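Local coordinates for hydrolase family protein (Deinococcus radiodurans R1, PDB 3CNH) that is a predicted hydrolase of the haloacid dehalogenase-like superfamily and probably acts as a phosphatase, at residues 11-15 and 163-167; 20-25 and 39-43; 81-85 and 114-118; 92-96 and 122-127; 104-110 and 128-134. All coordinates share one frame; numbering follows the deposited sequence.

Interaction 1. Residues 11-15 and 163-167; sequences IGGVL and MVDDR. With NA (sodium ion), chain C; PO4 (phosphate ion), chain D.
The sodium site of this haloacid dehalogenase-like fold joins the loop after strand 6-9 to the end of strand 161-165, with G12 and D166 both on the ion. G12 O and D166 OD1 each lie 2.3 Å from the sodium. D10 OD2, phosphate O2 and two waters complete the shell. G12 N also donates to phosphate O3 at 2.8 Å, nearly straight at 163°. D166 CG stands between its backbone N and carbonyl carbon (chi1 62°), which brings the carboxylate to the G13 side. D166 OD2 lies 3.6 Å from G13 CA, where a side chain on residue 13 would collide with it. Beside the site, V14 CG1 meets V164 CG1 at 4.0 Å, and V14 CG2 rests 3.7 Å from D166 N. D165 OD1 accepts from R167 N at 2.8 Å through its anti lone pair, an Asx turn, and also from a sodium-bound water. D165 OD2 forms a salt bridge with K141, which in turn binds the phosphate. With an alanine at D165, R167 N and that water would probably lose an acceptor, and K141 one of its anionic partners. Binding oxygens from both loops, the sodium probably fixes their relative positions.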
# COMPACT_ATOMS: atom_id res chain seq x y z
N ILE A 11 -2.42 -2.62 0.65
CA ILE A 11 -1.56 -3.23 1.69
C ILE A 11 -1.65 -2.42 2.99
O ILE A 11 -2.13 -2.89 4.00
CB ILE A 11 -0.14 -3.44 1.24
CG1 ILE A 11 -0.14 -4.35 -0.01
CG2 ILE A 11 0.72 -4.06 2.36
CD1 ILE A 11 1.25 -4.64 -0.59
N GLY A 12 -1.22 -1.17 2.92
CA GLY A 12 -1.27 -0.30 4.11
C GLY A 12 -2.67 -0.02 4.62
O GLY A 12 -3.52 0.45 3.87
N GLY A 13 -2.88 -0.30 5.89
CA GLY A 13 -4.17 -0.13 6.56
C GLY A 13 -5.13 -1.28 6.37
O GLY A 13 -6.26 -1.25 6.89
N VAL A 14 -4.66 -2.29 5.66
CA VAL A 14 -5.46 -3.49 5.38
C VAL A 14 -4.71 -4.74 5.84
O VAL A 14 -5.04 -5.35 6.88
CB VAL A 14 -5.87 -3.54 3.90
CG1 VAL A 14 -6.63 -4.81 3.54
CG2 VAL A 14 -6.74 -2.32 3.54
N LEU A 15 -3.68 -5.08 5.09
CA LEU A 15 -2.85 -6.26 5.40
C LEU A 15 -1.80 -5.97 6.47
O LEU A 15 -1.46 -6.80 7.31
CB LEU A 15 -2.15 -6.76 4.13
CG LEU A 15 -3.10 -7.32 3.06
CD1 LEU A 15 -2.35 -7.55 1.74
CD2 LEU A 15 -3.81 -8.58 3.56
N MSE A 163 -11.88 -4.77 -5.48
CA MSE A 163 -10.87 -3.96 -4.80
C MSE A 163 -11.19 -3.86 -3.31
O MSE A 163 -12.33 -3.60 -2.91
CB MSE A 163 -10.85 -2.53 -5.35
CG MSE A 163 -9.91 -1.57 -4.66
SE MSE A 163 -8.08 -2.00 -5.18
CE MSE A 163 -7.13 -1.08 -3.67
N VAL A 164 -10.15 -4.10 -2.50
CA VAL A 164 -10.23 -3.99 -1.05
C VAL A 164 -9.29 -2.87 -0.59
O VAL A 164 -8.07 -2.96 -0.79
CB VAL A 164 -9.83 -5.30 -0.35
CG1 VAL A 164 -9.87 -5.12 1.17
CG2 VAL A 164 -10.73 -6.52 -0.82
N ASP A 165 -9.85 -1.85 0.02
CA ASP A 165 -9.06 -0.66 0.46
C ASP A 165 -9.66 -0.12 1.73
O ASP A 165 -10.84 -0.28 1.96
CB ASP A 165 -9.06 0.41 -0.63
CG ASP A 165 -7.91 1.42 -0.50
OD1 ASP A 165 -7.97 2.33 0.39
OD2 ASP A 165 -6.99 1.33 -1.35
N ASP A 166 -8.86 0.57 2.54
CA ASP A 166 -9.43 1.12 3.78
C ASP A 166 -9.99 2.50 3.62
O ASP A 166 -10.65 2.99 4.52
CB ASP A 166 -8.49 1.09 5.00
CG ASP A 166 -7.26 1.90 4.83
OD1 ASP A 166 -6.77 2.02 3.69
OD2 ASP A 166 -6.72 2.34 5.85
N ARG A 167 -9.71 3.12 2.47
CA ARG A 167 -10.18 4.49 2.22
C ARG A 167 -11.37 4.50 1.26
O ARG A 167 -11.28 4.00 0.14
CB ARG A 167 -9.04 5.35 1.64
CG ARG A 167 -7.82 5.40 2.53
CD ARG A 167 -6.71 6.28 1.94
NE ARG A 167 -5.39 6.01 2.54
CZ ARG A 167 -4.78 6.83 3.39
NH1 ARG A 167 -5.34 7.98 3.71
NH2 ARG A 167 -3.60 6.50 3.88
NA NA C . -4.69 2.00 2.68
P PO4 D . -1.30 1.56 0.39
O1 PO4 D . -1.85 1.86 -0.93
O2 PO4 D . -2.38 1.79 1.46
O3 PO4 D . -0.58 0.21 0.53
O4 PO4 D . -0.25 2.58 0.82
O HOH W 1 -7.24 0.95 8.31
O HOH W 2 -5.52 3.44 1.15
O HOH W 3 -3.89 3.47 4.31

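Interaction 2. Residues 20-25 and 39-43; sequences WDREQR and FTERH
R25, which lies against H43, donates from NH1 to W20 O at 2.9 Å. The carbonyl oxygen sits near the guanidinium plane, and the donor is tilted 23° from the carbonyl plane. This bond helps fix the rotation of the guanidinium. A bend at chi3 (-53°) lays the group flat on the H43 ring, with centres 3.7 Å apart and planes at 12°. R25 CD adds a CH-pi contact 3.6 Å from the H43 ring centroid. R22 CA lies over the opposite guanidinium face, toward its rim. Further back, R25 CG sits over the centre of one face of the W20 ring. W20 thus packs on R25 CG and H43 on the outer end, where the charge probably makes protonation of H43 less easy. F39 meets both neighbours with its ring edge: R25 CB is 3.7 Å from F39 CE2, and W20 CZ2 is 3.9 Å from F39 CZ. A water links R25 NE to T40 OG1. With a leucine in place of R25, W20 O would probably lose its donor and the H43 face its flat cover. W20 NE1 and H43 ND1 both pair with Y60 OH. D21 OD1 accepts from Q24 N in a capping box that starts helix 22-32. The contact therefore packs the first turn of that helix against helix 36-51, with Y60 of helix 57-64 joining the two sides.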
# COMPACT_ATOMS: atom_id res chain seq x y z
N TRP A 20 4.50 4.60 6.10
CA TRP A 20 5.17 5.90 6.36
C TRP A 20 4.14 7.03 6.41
O TRP A 20 4.19 8.01 5.69
CB TRP A 20 6.23 6.09 5.28
CG TRP A 20 7.28 7.15 5.54
CD1 TRP A 20 7.68 8.13 4.66
CD2 TRP A 20 8.10 7.30 6.70
NE1 TRP A 20 8.66 8.87 5.20
CE2 TRP A 20 8.96 8.39 6.45
CE3 TRP A 20 8.19 6.64 7.93
CZ2 TRP A 20 9.85 8.85 7.40
CZ3 TRP A 20 9.10 7.09 8.85
CH2 TRP A 20 9.92 8.19 8.59
N ASP A 21 3.15 6.81 7.27
CA ASP A 21 2.06 7.77 7.48
C ASP A 21 2.43 8.87 8.44
O ASP A 21 3.51 8.90 9.04
CB ASP A 21 0.72 7.07 7.89
CG ASP A 21 0.74 6.47 9.32
OD1 ASP A 21 1.52 6.91 10.20
OD2 ASP A 21 -0.11 5.56 9.59
N ARG A 22 1.50 9.80 8.57
CA ARG A 22 1.70 10.97 9.40
C ARG A 22 2.17 10.66 10.81
O ARG A 22 3.10 11.26 11.34
CB ARG A 22 0.43 11.84 9.47
N GLU A 23 1.52 9.67 11.40
CA GLU A 23 1.77 9.36 12.81
C GLU A 23 3.15 8.74 13.01
O GLU A 23 3.90 9.07 13.91
CB GLU A 23 0.66 8.45 13.37
CG GLU A 23 -0.74 9.10 13.31
CD GLU A 23 -1.49 9.01 11.94
OE1 GLU A 23 -1.02 8.39 10.94
OE2 GLU A 23 -2.60 9.59 11.87
N GLN A 24 3.48 7.85 12.10
CA GLN A 24 4.77 7.18 12.11
C GLN A 24 5.91 8.15 11.84
O GLN A 24 6.94 8.11 12.50
CB GLN A 24 4.77 6.07 11.08
CG GLN A 24 3.78 4.94 11.44
CD GLN A 24 3.55 4.04 10.30
OE1 GLN A 24 3.67 4.46 9.16
NE2 GLN A 24 3.21 2.76 10.59
N ARG A 25 5.69 9.02 10.87
CA ARG A 25 6.75 10.02 10.56
C ARG A 25 7.00 10.90 11.77
O ARG A 25 8.14 11.21 12.12
CB ARG A 25 6.41 10.85 9.31
CG ARG A 25 6.25 10.03 8.06
CD ARG A 25 6.24 10.90 6.80
NE ARG A 25 5.26 11.97 6.90
CZ ARG A 25 4.01 11.87 6.50
NH1 ARG A 25 3.54 10.78 5.94
NH2 ARG A 25 3.22 12.92 6.66
N PHE A 39 10.74 19.11 8.51
CA PHE A 39 10.66 17.72 8.03
C PHE A 39 9.36 17.46 7.30
O PHE A 39 9.34 16.90 6.20
CB PHE A 39 10.85 16.74 9.22
CG PHE A 39 10.50 15.30 8.92
CD1 PHE A 39 11.36 14.51 8.19
CD2 PHE A 39 9.38 14.73 9.44
CE1 PHE A 39 11.08 13.19 7.92
CE2 PHE A 39 9.10 13.42 9.18
CZ PHE A 39 9.96 12.65 8.41
N THR A 40 8.27 17.90 7.91
CA THR A 40 6.95 17.67 7.33
C THR A 40 6.78 18.38 5.99
O THR A 40 6.25 17.81 5.04
CB THR A 40 5.81 18.10 8.29
OG1 THR A 40 5.82 17.19 9.39
CG2 THR A 40 4.43 18.00 7.60
N GLU A 41 7.27 19.60 5.93
CA GLU A 41 7.15 20.41 4.71
C GLU A 41 7.98 19.77 3.58
O GLU A 41 7.54 19.63 2.42
CB GLU A 41 7.47 21.88 4.95
CG GLU A 41 7.02 22.70 3.77
CD GLU A 41 5.69 22.18 3.20
OE1 GLU A 41 5.66 21.71 2.02
OE2 GLU A 41 4.68 22.18 3.96
N ARG A 42 9.18 19.34 3.94
CA ARG A 42 10.07 18.70 2.95
C ARG A 42 9.53 17.37 2.45
O ARG A 42 9.60 17.04 1.27
CB ARG A 42 11.49 18.58 3.49
CG ARG A 42 12.17 19.92 3.60
CD ARG A 42 13.50 19.86 4.34
NE ARG A 42 14.22 21.12 4.25
CZ ARG A 42 15.12 21.38 3.30
NH1 ARG A 42 15.38 20.45 2.40
NH2 ARG A 42 15.75 22.53 3.25
N HIS A 43 8.95 16.60 3.37
CA HIS A 43 8.35 15.34 3.02
C HIS A 43 7.19 15.58 2.06
O HIS A 43 7.04 14.87 1.08
CB HIS A 43 7.82 14.61 4.29
CG HIS A 43 6.87 13.50 3.96
ND1 HIS A 43 7.31 12.25 3.58
CD2 HIS A 43 5.53 13.48 3.86
CE1 HIS A 43 6.26 11.50 3.29
NE2 HIS A 43 5.17 12.22 3.45
O HOH W 4 5.63 14.34 8.95

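Interaction 3. Residues 81-85 and 114-118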
# COMPACT_ATOMS: atom_id res chain seq x y z
N MSE A 81 12.57 3.46 9.58
CA MSE A 81 11.41 3.60 8.67
C MSE A 81 10.78 2.22 8.47
O MSE A 81 9.58 2.02 8.63
CB MSE A 81 11.79 4.16 7.29
CG MSE A 81 12.20 5.57 7.30
SE MSE A 81 12.69 6.21 5.52
CE MSE A 81 11.15 5.62 4.60
N GLU A 82 11.65 1.27 8.17
CA GLU A 82 11.20 -0.10 7.85
C GLU A 82 10.44 -0.73 9.01
O GLU A 82 9.40 -1.40 8.84
CB GLU A 82 12.40 -0.95 7.40
CG GLU A 82 12.83 -0.56 6.02
CD GLU A 82 14.08 -1.29 5.55
OE1 GLU A 82 14.76 -1.89 6.42
OE2 GLU A 82 14.36 -1.21 4.34
N GLU A 83 10.93 -0.45 10.19
CA GLU A 83 10.35 -0.99 11.42
C GLU A 83 8.97 -0.51 11.78
O GLU A 83 8.32 -1.07 12.68
CB GLU A 83 11.26 -0.75 12.61
CG GLU A 83 12.52 -1.55 12.47
CD GLU A 83 13.59 -1.06 13.37
OE1 GLU A 83 13.36 -0.05 14.07
OE2 GLU A 83 14.67 -1.68 13.34
N GLN A 84 8.51 0.52 11.09
CA GLN A 84 7.17 1.06 11.33
C GLN A 84 6.12 0.08 10.81
O GLN A 84 4.97 0.14 11.21
CB GLN A 84 6.93 2.41 10.66
CG GLN A 84 7.91 3.47 11.15
CD GLN A 84 7.94 3.56 12.62
OE1 GLN A 84 6.94 3.93 13.23
NE2 GLN A 84 9.09 3.23 13.23
N SER A 85 6.55 -0.81 9.93
CA SER A 85 5.62 -1.77 9.29
C SER A 85 5.38 -2.94 10.21
O SER A 85 6.29 -3.61 10.64
CB SER A 85 6.17 -2.25 7.95
OG SER A 85 6.16 -1.20 6.99
N LEU A 114 10.52 0.40 0.76
CA LEU A 114 9.61 -0.02 1.84
C LEU A 114 8.69 -1.10 1.33
O LEU A 114 8.38 -2.05 2.04
CB LEU A 114 8.76 1.10 2.44
CG LEU A 114 9.44 2.05 3.43
CD1 LEU A 114 8.41 3.07 3.96
CD2 LEU A 114 10.09 1.29 4.55
N ASN A 115 8.26 -0.98 0.10
CA ASN A 115 7.34 -1.99 -0.48
C ASN A 115 7.97 -3.38 -0.44
O ASN A 115 7.41 -4.36 0.04
CB ASN A 115 6.97 -1.65 -1.94
CG ASN A 115 5.73 -2.39 -2.42
OD1 ASN A 115 4.68 -2.40 -1.73
ND2 ASN A 115 5.83 -2.97 -3.62
N GLU A 116 9.21 -3.44 -0.88
CA GLU A 116 9.94 -4.73 -1.00
C GLU A 116 10.27 -5.28 0.37
O GLU A 116 10.17 -6.47 0.61
CB GLU A 116 11.10 -4.59 -1.99
CG GLU A 116 10.42 -4.44 -3.38
CD GLU A 116 11.33 -4.33 -4.56
OE1 GLU A 116 12.56 -4.23 -4.37
OE2 GLU A 116 10.78 -4.30 -5.69
N TYR A 117 10.58 -4.39 1.31
CA TYR A 117 10.83 -4.82 2.70
C TYR A 117 9.57 -5.44 3.28
O TYR A 117 9.59 -6.47 3.94
CB TYR A 117 11.29 -3.64 3.57
CG TYR A 117 11.23 -3.95 5.04
CD1 TYR A 117 12.31 -4.55 5.68
CD2 TYR A 117 10.10 -3.66 5.79
CE1 TYR A 117 12.26 -4.86 7.02
CE2 TYR A 117 10.03 -3.99 7.15
CZ TYR A 117 11.14 -4.58 7.76
OH TYR A 117 11.13 -4.88 9.08
N ARG A 118 8.44 -4.82 3.00
CA ARG A 118 7.14 -5.26 3.56
C ARG A 118 6.75 -6.61 2.98
O ARG A 118 6.33 -7.53 3.67
CB ARG A 118 6.06 -4.19 3.33
CG ARG A 118 6.23 -3.02 4.31
CD ARG A 118 5.68 -1.70 3.80
NE ARG A 118 4.24 -1.67 3.57
CZ ARG A 118 3.34 -1.31 4.48
NH1 ARG A 118 3.69 -1.11 5.74
NH2 ARG A 118 2.06 -1.26 4.12
O HOH W 5 8.95 -4.49 10.58
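E82 packs its side chain over the Y117 ring. E82 CB lies over the centre of one face, 3.7 Å from the ring centroid and 3° off the normal, a CH-pi contact. The extended side chain carries the carboxylate on across the same ring. The two planes are 11° apart, and E82 OE1 is 3.7 Å from Y117 CD1. E82 O also lies 3.2 Å from Y117 CE2. Apolar contacts gather at L114, which is modelled in two conformers, so their detail is less certain. In one of them M81 CE meets L114 CD1, and E82 CG meets L114 CD2. The polar part is a single direct bond. R118 NH1 donates to S85 OG at 2.8 Å and 163°, with the hydroxyl oxygen in the guanidinium plane. R118 bends at chi3 to bring NH1 round to the hydroxyl, and R118 CG lies 3.2 Å from S85 OG. T17 O is a second acceptor for R118 NH1. A water joins S85 O to Y117 OH. Helix 74-83 is one of the helices inserted after strand 6-9, and helix 112-122 follows strand 103-108. This is consistent with the junction between a helical cap and the Rossmann-like core of the superfamily.

Interaction 4. Residues 92-96 and 122-127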
# COMPACT_ATOMS: atom_id res chain seq x y z
N LEU A 92 -4.68 -10.27 7.58
CA LEU A 92 -3.64 -11.13 6.97
C LEU A 92 -4.07 -12.54 6.87
O LEU A 92 -3.92 -13.21 5.85
CB LEU A 92 -2.36 -11.17 7.78
CG LEU A 92 -1.42 -10.05 7.42
CD1 LEU A 92 -0.28 -9.96 8.40
CD2 LEU A 92 -0.89 -10.28 6.01
N ALA A 93 -4.60 -13.03 7.98
CA ALA A 93 -5.03 -14.41 8.05
C ALA A 93 -6.14 -14.69 7.04
O ALA A 93 -6.19 -15.73 6.41
CB ALA A 93 -5.49 -14.78 9.48
N LEU A 94 -7.03 -13.72 6.89
CA LEU A 94 -8.16 -13.86 5.95
C LEU A 94 -7.62 -13.95 4.52
O LEU A 94 -8.01 -14.80 3.70
CB LEU A 94 -9.09 -12.65 6.06
CG LEU A 94 -10.19 -12.50 5.00
CD1 LEU A 94 -11.14 -13.68 4.97
CD2 LEU A 94 -10.97 -11.17 5.21
N ALA A 95 -6.72 -13.03 4.24
CA ALA A 95 -6.13 -12.95 2.88
C ALA A 95 -5.37 -14.23 2.58
O ALA A 95 -5.46 -14.79 1.50
CB ALA A 95 -5.25 -11.73 2.72
N ARG A 96 -4.63 -14.72 3.57
CA ARG A 96 -3.86 -15.97 3.38
C ARG A 96 -4.78 -17.13 3.05
O ARG A 96 -4.48 -18.00 2.24
CB ARG A 96 -2.96 -16.28 4.61
CG ARG A 96 -1.74 -15.35 4.74
CD ARG A 96 -0.86 -15.50 6.04
NE ARG A 96 0.30 -14.58 5.98
CZ ARG A 96 1.02 -14.13 7.00
NH1 ARG A 96 0.68 -14.42 8.25
NH2 ARG A 96 2.04 -13.30 6.78
N PHE A 122 6.82 -9.96 5.52
CA PHE A 122 5.51 -10.51 5.88
C PHE A 122 5.00 -11.58 4.94
O PHE A 122 3.86 -12.03 5.05
CB PHE A 122 4.51 -9.39 6.13
CG PHE A 122 4.94 -8.48 7.22
CD1 PHE A 122 4.85 -8.87 8.53
CD2 PHE A 122 5.51 -7.25 6.93
CE1 PHE A 122 5.31 -8.04 9.56
CE2 PHE A 122 5.98 -6.40 7.94
CZ PHE A 122 5.85 -6.80 9.27
N GLY A 123 5.87 -11.99 4.03
CA GLY A 123 5.52 -13.08 3.08
C GLY A 123 4.29 -12.83 2.23
O GLY A 123 3.49 -13.75 1.96
N LEU A 124 4.15 -11.59 1.79
CA LEU A 124 2.94 -11.18 1.05
C LEU A 124 2.80 -11.93 -0.28
O LEU A 124 1.72 -12.16 -0.78
CB LEU A 124 2.85 -9.67 0.86
CG LEU A 124 2.90 -8.84 2.15
CD1 LEU A 124 2.77 -7.33 1.83
CD2 LEU A 124 1.85 -9.30 3.18
N GLY A 125 3.94 -12.30 -0.81
CA GLY A 125 4.04 -13.02 -2.07
C GLY A 125 3.54 -14.44 -2.00
O GLY A 125 3.37 -15.10 -3.02
N GLU A 126 3.24 -14.92 -0.81
CA GLU A 126 2.74 -16.27 -0.69
C GLU A 126 1.31 -16.33 -1.18
O GLU A 126 0.85 -17.34 -1.67
CB GLU A 126 2.84 -16.77 0.75
CG GLU A 126 4.30 -16.88 1.16
CD GLU A 126 4.51 -17.24 2.63
OE1 GLU A 126 3.55 -17.66 3.31
OE2 GLU A 126 5.67 -17.12 3.09
N PHE A 127 0.63 -15.19 -1.09
CA PHE A 127 -0.80 -15.15 -1.44
C PHE A 127 -1.19 -14.09 -2.47
O PHE A 127 -2.32 -14.10 -2.97
CB PHE A 127 -1.68 -15.08 -0.19
CG PHE A 127 -1.44 -13.86 0.66
CD1 PHE A 127 -2.15 -12.71 0.44
CD2 PHE A 127 -0.52 -13.88 1.70
CE1 PHE A 127 -1.93 -11.58 1.23
CE2 PHE A 127 -0.31 -12.78 2.49
CZ PHE A 127 -1.01 -11.63 2.26
O HOH W 6 2.05 -15.03 4.03
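Apolar contacts centre on F127, whose ring lies against A95 and R96 of helix 89-98. A95 CB touches F127 CE1 at 3.6 Å. The methylene CG of R96 touches F127 CD2, also at 3.6 Å. Backbone atoms R96 N and A95 C lie over one ring face, and L124 O lies over the centre of the opposite one. F127 CG stands between its backbone N and carbonyl carbon (chi1 61°), which turns the ring toward the helix. L92 CD2 approaches F127 CZ and L124 CD2, though L92 has two conformers and these distances are less certain. The polar contacts belong to the end of R96. Its chain runs extended from CG to NE, past the ring, and the guanidinium stands steeply to the F127 plane, at 78°. R96 NH2 donates to F122 O at 2.8 Å. The oxygen is in the guanidinium plane, but the bond is bent, with 132° at the hydrogen. A water gives a proton to G123 O at 2.8 Å and is linked more weakly to R96 NE and E126 OE1. The R96 charge lies beside the carbonyl end of helix 112-122, a placement that is probably favourable. G123 has a positive phi and closes that helix with two bonds back into its last turn. This is a Schellman motif, and it leads into the turn before strand 131-133.

Interaction 5. Residues 104-110 and 128-134; sequences MYSLNNE and LLAFFTS. With PO4 (phosphate ion), chain D.
Strand 104-108 runs parallel to strand 131-133 in a beta-alpha-beta unit of the Rossmann-like sheet, and flanking L129, A130 and S134 extend the backbone bonds. The backbone ladder runs L129 N to M104 O, S106 N to A130 O, F132 N to S106 O, N108 N to F132 O and S134 N to N108 O. The first bond is 2.8 Å long and almost straight, at 179°. S106 O instead receives F132 N from above its carbonyl plane. The Y105 and F132 rings run nearly parallel but barely overlap, with Y105 CB 3.6 Å from F132 CE2. N108 OD1 is gripped twice: S106 OG and T133 OG1 each donate at 2.8 Å, from opposite faces of the amide. N115 OD1 takes N108 ND2, so both ends of that amide are satisfied, which probably fixes its rotation. S134 OG accepts from E110 N at 2.9 Å and also bonds to E51 O. Where the strand ends, N109 N donates to phosphate O1 at 2.7 Å and 174°.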
# COMPACT_ATOMS: atom_id res chain seq x y z
N MSE A 104 -5.15 -13.33 -6.57
CA MSE A 104 -5.13 -12.05 -5.87
C MSE A 104 -3.85 -11.30 -6.16
O MSE A 104 -2.79 -11.87 -6.36
CB MSE A 104 -5.34 -12.28 -4.37
CG MSE A 104 -6.45 -13.25 -4.08
SE MSE A 104 -7.07 -13.27 -2.23
CE MSE A 104 -5.31 -13.19 -1.41
N TYR A 105 -3.98 -9.98 -6.12
CA TYR A 105 -2.89 -9.07 -6.49
C TYR A 105 -2.92 -7.86 -5.57
O TYR A 105 -3.96 -7.54 -5.01
CB TYR A 105 -3.12 -8.57 -7.93
CG TYR A 105 -3.40 -9.66 -8.94
CD1 TYR A 105 -4.67 -10.14 -9.14
CD2 TYR A 105 -2.38 -10.23 -9.68
CE1 TYR A 105 -4.91 -11.18 -10.04
CE2 TYR A 105 -2.60 -11.23 -10.59
CZ TYR A 105 -3.88 -11.71 -10.78
OH TYR A 105 -4.11 -12.75 -11.69
N SER A 106 -1.77 -7.21 -5.39
CA SER A 106 -1.81 -5.92 -4.67
C SER A 106 -2.11 -4.84 -5.67
O SER A 106 -1.77 -4.92 -6.87
CB SER A 106 -0.51 -5.56 -3.91
OG SER A 106 0.47 -4.97 -4.76
N LEU A 107 -2.68 -3.78 -5.14
CA LEU A 107 -2.88 -2.52 -5.88
C LEU A 107 -2.69 -1.45 -4.81
O LEU A 107 -3.58 -1.22 -3.99
CB LEU A 107 -4.25 -2.44 -6.57
CG LEU A 107 -4.39 -1.27 -7.52
CD1 LEU A 107 -3.49 -1.46 -8.77
CD2 LEU A 107 -5.82 -1.01 -7.99
N ASN A 108 -1.48 -0.92 -4.75
CA ASN A 108 -1.08 -0.14 -3.58
C ASN A 108 -0.07 0.91 -3.87
O ASN A 108 0.63 0.86 -4.89
CB ASN A 108 -0.49 -1.08 -2.50
CG ASN A 108 0.89 -1.64 -2.88
OD1 ASN A 108 1.05 -2.34 -3.89
ND2 ASN A 108 1.89 -1.34 -2.04
N ASN A 109 -0.09 1.92 -3.01
CA ASN A 109 0.87 3.03 -3.09
C ASN A 109 1.98 2.87 -2.07
O ASN A 109 1.76 2.82 -0.86
CB ASN A 109 0.19 4.36 -2.78
CG ASN A 109 -0.90 4.74 -3.80
OD1 ASN A 109 -1.01 4.15 -4.90
ND2 ASN A 109 -1.68 5.81 -3.46
N GLU A 110 3.21 2.86 -2.57
CA GLU A 110 4.36 2.67 -1.70
C GLU A 110 5.64 2.84 -2.47
O GLU A 110 5.73 2.44 -3.63
CB GLU A 110 4.40 1.26 -1.13
CG GLU A 110 5.24 1.11 0.15
CD GLU A 110 4.57 1.77 1.34
OE1 GLU A 110 3.53 1.27 1.78
OE2 GLU A 110 5.08 2.81 1.83
N LEU A 128 -0.26 -13.20 -2.80
CA LEU A 128 -0.47 -12.21 -3.84
C LEU A 128 0.48 -12.57 -4.99
O LEU A 128 1.70 -12.68 -4.81
CB LEU A 128 -0.24 -10.77 -3.36
CG LEU A 128 -1.09 -10.35 -2.16
CD1 LEU A 128 -0.73 -8.93 -1.65
CD2 LEU A 128 -2.59 -10.51 -2.51
N LEU A 129 -0.11 -12.66 -6.18
CA LEU A 129 0.57 -13.15 -7.39
C LEU A 129 1.40 -12.10 -8.09
O LEU A 129 2.32 -12.39 -8.83
CB LEU A 129 -0.46 -13.79 -8.35
CG LEU A 129 -1.35 -14.86 -7.72
CD1 LEU A 129 -2.39 -15.22 -8.74
CD2 LEU A 129 -0.52 -16.08 -7.25
N ALA A 130 1.03 -10.85 -7.88
CA ALA A 130 1.77 -9.72 -8.44
C ALA A 130 1.44 -8.50 -7.62
O ALA A 130 0.41 -8.45 -6.94
CB ALA A 130 1.49 -9.49 -9.91
N PHE A 131 2.31 -7.53 -7.72
CA PHE A 131 2.23 -6.34 -6.91
C PHE A 131 2.16 -5.11 -7.80
O PHE A 131 3.18 -4.64 -8.27
CB PHE A 131 3.42 -6.26 -5.95
CG PHE A 131 3.39 -7.33 -4.89
CD1 PHE A 131 3.85 -8.60 -5.16
CD2 PHE A 131 2.86 -7.05 -3.65
CE1 PHE A 131 3.79 -9.59 -4.19
CE2 PHE A 131 2.78 -8.01 -2.66
CZ PHE A 131 3.21 -9.31 -2.94
N PHE A 132 0.95 -4.63 -8.01
CA PHE A 132 0.71 -3.46 -8.87
C PHE A 132 0.85 -2.23 -8.00
O PHE A 132 -0.11 -1.64 -7.51
CB PHE A 132 -0.66 -3.57 -9.56
CG PHE A 132 -0.83 -4.86 -10.32
CD1 PHE A 132 0.17 -5.35 -11.11
CD2 PHE A 132 -2.01 -5.55 -10.23
CE1 PHE A 132 0.01 -6.57 -11.81
CE2 PHE A 132 -2.19 -6.77 -10.95
CZ PHE A 132 -1.17 -7.28 -11.71
N THR A 133 2.11 -1.90 -7.79
CA THR A 133 2.53 -0.87 -6.85
C THR A 133 2.90 0.43 -7.56
O THR A 133 3.52 0.43 -8.63
CB THR A 133 3.70 -1.36 -6.03
OG1 THR A 133 3.38 -2.61 -5.40
CG2 THR A 133 4.11 -0.30 -4.98
N SER A 134 2.54 1.53 -6.92
CA SER A 134 2.76 2.86 -7.52
C SER A 134 4.18 3.12 -8.01
O SER A 134 4.39 3.73 -9.04
CB SER A 134 2.38 3.98 -6.54
OG SER A 134 3.10 3.85 -5.32
P PO4 D . -1.30 1.56 0.39
O1 PO4 D . -1.85 1.86 -0.93
O2 PO4 D . -2.38 1.79 1.46
O3 PO4 D . -0.58 0.21 0.53
O4 PO4 D . -0.25 2.58 0.82

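Interactions 2 to 5 are nested in the chain between the two segments of interaction 1. Interaction 2 closes before the others open. Interactions 3, 4 and 5 alternate along the chain and share the unit of strand 103-108, helix 112-122 and strand 131-133. Interactions 1 and 5 reach the same parallel sheet, with centres about 11 Å apart, and both touch the phosphate. Interaction 4 lies beside them, about 13 and 12 Å away between centres. Interaction 3 touches all the others, through R118 near G12, N115 near N108, M81 near W20 and S85 near F122. Interactions 2 and 4 are on opposite sides of the chain's centre, about 27 Å apart between centres. Interaction 3 connects the outer helices to the phosphate-binding core.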